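Local coordinates for osmolarity sensor protein EnvZ (Escherichia coli, PDB 5XGA), which probably senses osmolarity as a membrane histidine kinase, of which this is the periplasmic domain, crystallised with the zwitterionic detergent CHAPS, at residues E59-A64 with V99-T104. Residues are numbered along the deposited sequence; the frame is centred on the assembly and turned at random.
Sequences EAAEEA and VVWLKT. With CPS (3-[(3-cholamidopropyl)dimethylammonio]-1-propanesulfonate), chain B.
Ala61 and Trp101 mark the nearest approach of the two backbones, their CA atoms 8.9 Å apart, so helix segment 59-64 stands off strand 99-104 by the depth of one large side chain. The indole of Trp101 fills that interval. Its CG lies anti to the carbonyl carbon (chi1 -70°); the CB of Trp101 points toward the helix, and with chi2 at 88° the benzo edge (CZ2, CH2, CZ3) is what reaches Ala61 and Ala64. CZ3 of Trp101 meets the CB of Ala61 at 3.8 Å, an oblique approach to the ring. One turn further along, the Ala64 methyl carbon CB comes to 4.2 Å from Trp101 CH2. The carbonyl of Ala64 sits at the ring edge near its plane, its O 4.1 Å from Trp101 CZ2. The short alanine side chains let the ring come this close to the helix backbone, as the 4.1 Å from Trp101 CZ3 to the CA of Ala61 confirms. Strand 99-104 is the middle strand of a five-stranded antiparallel sheet, paired with 87-92 and 110-115; the fold is consistent with the PDC/PAS-like sensor domains of histidine kinases, and the short helix packs on one face of that sheet. Tyr56 meets the indole edge-to-face, Leu66 touches both it and Ala61, and Trp101 NE1 is hydrogen-bonded to Glu92, which satisfies the buried ring's polar atom and helps fix its rotation. A leucine in place of Trp101 would probably open a gap beneath Ala61 and Ala64 and leave Glu92 without its indole N-H. On the other sheet face, at the strand's end, Thr104 OG1 lies 2.6 Å from hydroxyl O2 of the bound CHAPS molecule in a hydrogen bond that either group could donate, and OG1 is also hydrogen-bonded to Leu106 N.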
ATOM      1  N   GLU A  59      17.990  -0.148  -4.481  1.00 40.37           N
ATOM      2  CA  GLU A  59      19.216  -0.206  -3.688  1.00 40.65           C
ATOM      3  C   GLU A  59      18.949   0.241  -2.249  1.00 43.93           C
ATOM      4  O   GLU A  59      19.281  -0.472  -1.296  1.00 43.76           O
ATOM      5  CB  GLU A  59      20.306   0.663  -4.326  1.00 43.83           C
ATOM      6  CG  GLU A  59      21.605   0.744  -3.524  1.00 58.31           C
ATOM      7  CD  GLU A  59      22.587   1.763  -4.091  1.00 63.61           C
ATOM      8  OE1 GLU A  59      22.630   1.921  -5.330  1.00 61.75           O
ATOM      9  OE2 GLU A  59      23.311   2.407  -3.297  1.00 63.86           O
ATOM     10  N   ALA A  60      18.331   1.412  -2.104  1.00 41.49           N
ATOM     11  CA  ALA A  60      18.018   1.979  -0.793  1.00 34.47           C
ATOM     12  C   ALA A  60      17.103   1.070   0.002  1.00 36.15           C
ATOM     13  O   ALA A  60      17.309   0.858   1.197  1.00 39.30           O
ATOM     14  CB  ALA A  60      17.389   3.341  -0.951  1.00 31.32           C
ATOM     15  N   ALA A  61      16.087   0.530  -0.664  1.00 31.86           N
ATOM     16  CA  ALA A  61      15.143  -0.375  -0.013  1.00 28.26           C
ATOM     17  C   ALA A  61      15.844  -1.577   0.592  1.00 33.76           C
ATOM     18  O   ALA A  61      15.562  -1.974   1.727  1.00 33.85           O
ATOM     19  CB  ALA A  61      14.098  -0.845  -0.994  1.00 32.75           C
ATOM     20  N   GLU A  62      16.741  -2.170  -0.185  1.00 36.05           N
ATOM     21  CA  GLU A  62      17.424  -3.381   0.246  1.00 48.37           C
ATOM     22  C   GLU A  62      18.229  -3.131   1.518  1.00 49.78           C
ATOM     23  O   GLU A  62      18.601  -4.066   2.223  1.00 60.47           O
ATOM     24  CB  GLU A  62      18.317  -3.921  -0.878  1.00 45.95           C
ATOM     25  CG  GLU A  62      17.522  -4.504  -2.051  1.00 50.52           C
ATOM     26  CD  GLU A  62      18.406  -5.072  -3.153  1.00 70.56           C
ATOM     27  OE1 GLU A  62      19.506  -4.523  -3.380  1.00 75.03           O
ATOM     28  OE2 GLU A  62      18.005  -6.069  -3.794  1.00 73.65           O
ATOM     29  N   GLU A  63      18.464  -1.864   1.833  1.00 49.53           N
ATOM     30  CA  GLU A  63      19.213  -1.517   3.038  1.00 49.14           C
ATOM     31  C   GLU A  63      18.323  -1.000   4.178  1.00 54.27           C
ATOM     32  O   GLU A  63      18.740  -0.991   5.334  1.00 60.66           O
ATOM     33  CB  GLU A  63      20.289  -0.475   2.696  1.00 55.41           C
ATOM     34  CG  GLU A  63      21.292  -0.943   1.635  1.00 55.80           C
ATOM     35  CD  GLU A  63      22.199   0.172   1.131  1.00 62.23           C
ATOM     36  OE1 GLU A  63      22.098   1.308   1.646  1.00 59.67           O
ATOM     37  OE2 GLU A  63      23.008  -0.088   0.211  1.00 61.56           O
ATOM     38  N   ALA A  64      17.098  -0.589   3.871  1.00 40.22           N
ATOM     39  CA  ALA A  64      16.289   0.110   4.868  1.00 41.07           C
ATOM     40  C   ALA A  64      15.307  -0.800   5.608  1.00 45.04           C
ATOM     41  O   ALA A  64      14.620  -0.359   6.541  1.00 44.95           O
ATOM     42  CB  ALA A  64      15.544   1.246   4.221  1.00 42.08           C
ATOM     43  N   VAL A  99       5.943  -3.440   8.945  1.00 28.48           N
ATOM     44  CA  VAL A  99       6.160  -2.482   7.879  1.00 25.64           C
ATOM     45  C   VAL A  99       5.878  -3.179   6.551  1.00 27.77           C
ATOM     46  O   VAL A  99       6.467  -4.222   6.255  1.00 26.83           O
ATOM     47  CB  VAL A  99       7.587  -1.923   7.912  1.00 25.25           C
ATOM     48  CG1 VAL A  99       7.830  -0.980   6.734  1.00 24.40           C
ATOM     49  CG2 VAL A  99       7.828  -1.202   9.221  1.00 35.88           C
ATOM     50  N   VAL A 100       4.956  -2.631   5.764  1.00 24.07           N
ATOM     51  CA  VAL A 100       4.618  -3.231   4.477  1.00 19.02           C
ATOM     52  C   VAL A 100       5.490  -2.633   3.384  1.00 19.34           C
ATOM     53  O   VAL A 100       5.712  -1.415   3.338  1.00 21.07           O
ATOM     54  CB  VAL A 100       3.127  -3.033   4.118  1.00 27.02           C
ATOM     55  CG1 VAL A 100       2.860  -3.450   2.657  1.00 20.86           C
ATOM     56  CG2 VAL A 100       2.244  -3.811   5.088  1.00 23.73           C
ATOM     57  N   TRP A 101       6.027  -3.507   2.543  1.00 18.60           N
ATOM     58  CA  TRP A 101       6.803  -3.107   1.382  1.00 17.06           C
ATOM     59  C   TRP A 101       6.024  -3.551   0.147  1.00 20.05           C
ATOM     60  O   TRP A 101       5.651  -4.713   0.044  1.00 18.74           O
ATOM     61  CB  TRP A 101       8.199  -3.737   1.407  1.00 18.95           C
ATOM     62  CG  TRP A 101       9.089  -3.170   2.474  1.00 21.84           C
ATOM     63  CD1 TRP A 101       9.192  -3.586   3.774  1.00 27.66           C
ATOM     64  CD2 TRP A 101      10.003  -2.080   2.326  1.00 19.15           C
ATOM     65  NE1 TRP A 101      10.109  -2.811   4.446  1.00 21.85           N
ATOM     66  CE2 TRP A 101      10.625  -1.883   3.573  1.00 26.81           C
ATOM     67  CE3 TRP A 101      10.356  -1.251   1.253  1.00 23.40           C
ATOM     68  CZ2 TRP A 101      11.582  -0.889   3.778  1.00 27.41           C
ATOM     69  CZ3 TRP A 101      11.304  -0.266   1.455  1.00 28.64           C
ATOM     70  CH2 TRP A 101      11.907  -0.090   2.710  1.00 24.46           C
ATOM     71  N   LEU A 102       5.780  -2.612  -0.764  1.00 21.79           N
ATOM     72  CA  LEU A 102       4.881  -2.811  -1.891  1.00 24.90           C
ATOM     73  C   LEU A 102       5.570  -2.391  -3.183  1.00 25.73           C
ATOM     74  O   LEU A 102       6.173  -1.319  -3.247  1.00 21.06           O
ATOM     75  CB  LEU A 102       3.588  -1.998  -1.687  1.00 21.35           C
ATOM     76  CG  LEU A 102       2.647  -1.841  -2.874  1.00 29.50           C
ATOM     77  CD1 LEU A 102       1.951  -3.161  -3.195  1.00 26.74           C
ATOM     78  CD2 LEU A 102       1.628  -0.750  -2.631  1.00 26.56           C
ATOM     79  N   LYS A 103       5.497  -3.250  -4.200  1.00 24.82           N
ATOM     80  CA  LYS A 103       5.941  -2.899  -5.537  1.00 21.14           C
ATOM     81  C   LYS A 103       4.842  -3.287  -6.525  1.00 21.15           C
ATOM     82  O   LYS A 103       4.210  -4.334  -6.368  1.00 23.11           O
ATOM     83  CB  LYS A 103       7.270  -3.599  -5.878  1.00 22.58           C
ATOM     84  CG  LYS A 103       7.796  -3.250  -7.267  1.00 27.41           C
ATOM     85  CD  LYS A 103       9.214  -3.753  -7.504  1.00 29.49           C
ATOM     86  CE  LYS A 103      10.258  -2.737  -7.019  1.00 33.59           C
ATOM     87  NZ  LYS A 103      11.628  -3.130  -7.470  1.00 35.00           N
ATOM     88  N   THR A 104       4.588  -2.437  -7.518  1.00 23.78           N
ATOM     89  CA  THR A 104       3.547  -2.732  -8.510  1.00 24.92           C
ATOM     90  C   THR A 104       4.066  -2.634  -9.920  1.00 28.26           C
ATOM     91  O   THR A 104       5.139  -2.084 -10.162  1.00 26.34           O
ATOM     92  CB  THR A 104       2.331  -1.784  -8.428  1.00 20.98           C
ATOM     93  OG1 THR A 104       2.625  -0.566  -9.134  1.00 26.32           O
ATOM     94  CG2 THR A 104       1.924  -1.500  -6.969  1.00 21.82           C
TER
HETATM   95  C1  CPS B 201       1.491   3.806  -6.262  1.00 32.74           C
HETATM   96  C2  CPS B 201       2.324   5.054  -6.444  1.00 30.99           C
HETATM   97  C3  CPS B 201       0.612   5.967  -8.095  1.00 30.45           C
HETATM   98  C4  CPS B 201       0.371   6.643  -9.424  1.00 26.03           C
HETATM   99  C5  CPS B 201       1.183   7.888  -9.561  1.00 28.35           C
HETATM  100  C6  CPS B 201       2.625   7.529  -9.317  1.00 29.46           C
HETATM  101  C7  CPS B 201       3.427   8.744  -9.678  1.00 30.61           C
HETATM  102  C8  CPS B 201       2.643   9.277 -10.856  1.00 33.34           C
HETATM  103  C9  CPS B 201       1.347   8.472 -10.950  1.00 26.69           C
HETATM  104  C10 CPS B 201       0.610   8.908  -8.584  1.00 28.48           C
HETATM  105  C11 CPS B 201       1.842   6.053  -5.418  1.00 33.91           C
HETATM  106  C12 CPS B 201       1.972   2.660  -7.131  1.00 28.58           C
HETATM  107  C13 CPS B 201       3.403   2.333  -6.790  1.00 26.16           C
HETATM  108  C14 CPS B 201       4.258   3.553  -7.093  1.00 24.08           C
HETATM  109  C15 CPS B 201       3.806   4.722  -6.253  1.00 33.50           C
HETATM  110  C16 CPS B 201       4.720   5.913  -6.481  1.00 28.15           C
HETATM  111  C17 CPS B 201       4.416   6.659  -7.779  1.00 28.89           C
HETATM  112  C18 CPS B 201       2.909   6.945  -7.947  1.00 29.23           C
HETATM  113  C19 CPS B 201       2.081   5.688  -7.808  1.00 26.44           C
HETATM  114  C20 CPS B 201       0.197   9.305 -11.556  1.00 36.82           C
HETATM  115  C21 CPS B 201      -1.198   8.678 -11.475  1.00 32.93           C
HETATM  116  C22 CPS B 201       0.506   9.724 -12.990  1.00 41.06           C
HETATM  117  C23 CPS B 201      -0.389  10.784 -13.610  1.00 53.99           C
HETATM  118  C24 CPS B 201       0.390  11.570 -14.659  1.00 66.55           C
HETATM  119  C25 CPS B 201       1.430  13.706 -15.311  1.00 78.87           C
HETATM  120  C26 CPS B 201       1.740  15.115 -14.768  1.00 87.41           C
HETATM  121  C27 CPS B 201       2.609  15.992 -15.688  1.00 90.01           C
HETATM  122  C28 CPS B 201       1.351  18.009 -15.502  1.00 81.85           C
HETATM  123  C29 CPS B 201       2.971  17.496 -13.843  1.00 78.64           C
HETATM  124  C30 CPS B 201       3.780  18.056 -16.004  1.00 84.82           C
HETATM  125  N1  CPS B 201       0.683  12.843 -14.383  1.00 78.32           N
HETATM  126  N2  CPS B 201       2.670  17.409 -15.275  1.00 88.92           N
HETATM  127  O1  CPS B 201       0.727  11.072 -15.726  1.00 70.28           O
HETATM  128  O2  CPS B 201       3.795   1.163  -7.508  1.00 28.18           O
HETATM  129  O3  CPS B 201       4.987   5.967  -8.889  1.00 26.13           O
HETATM  130  O4  CPS B 201       0.770   5.752 -10.433  1.00 27.49           O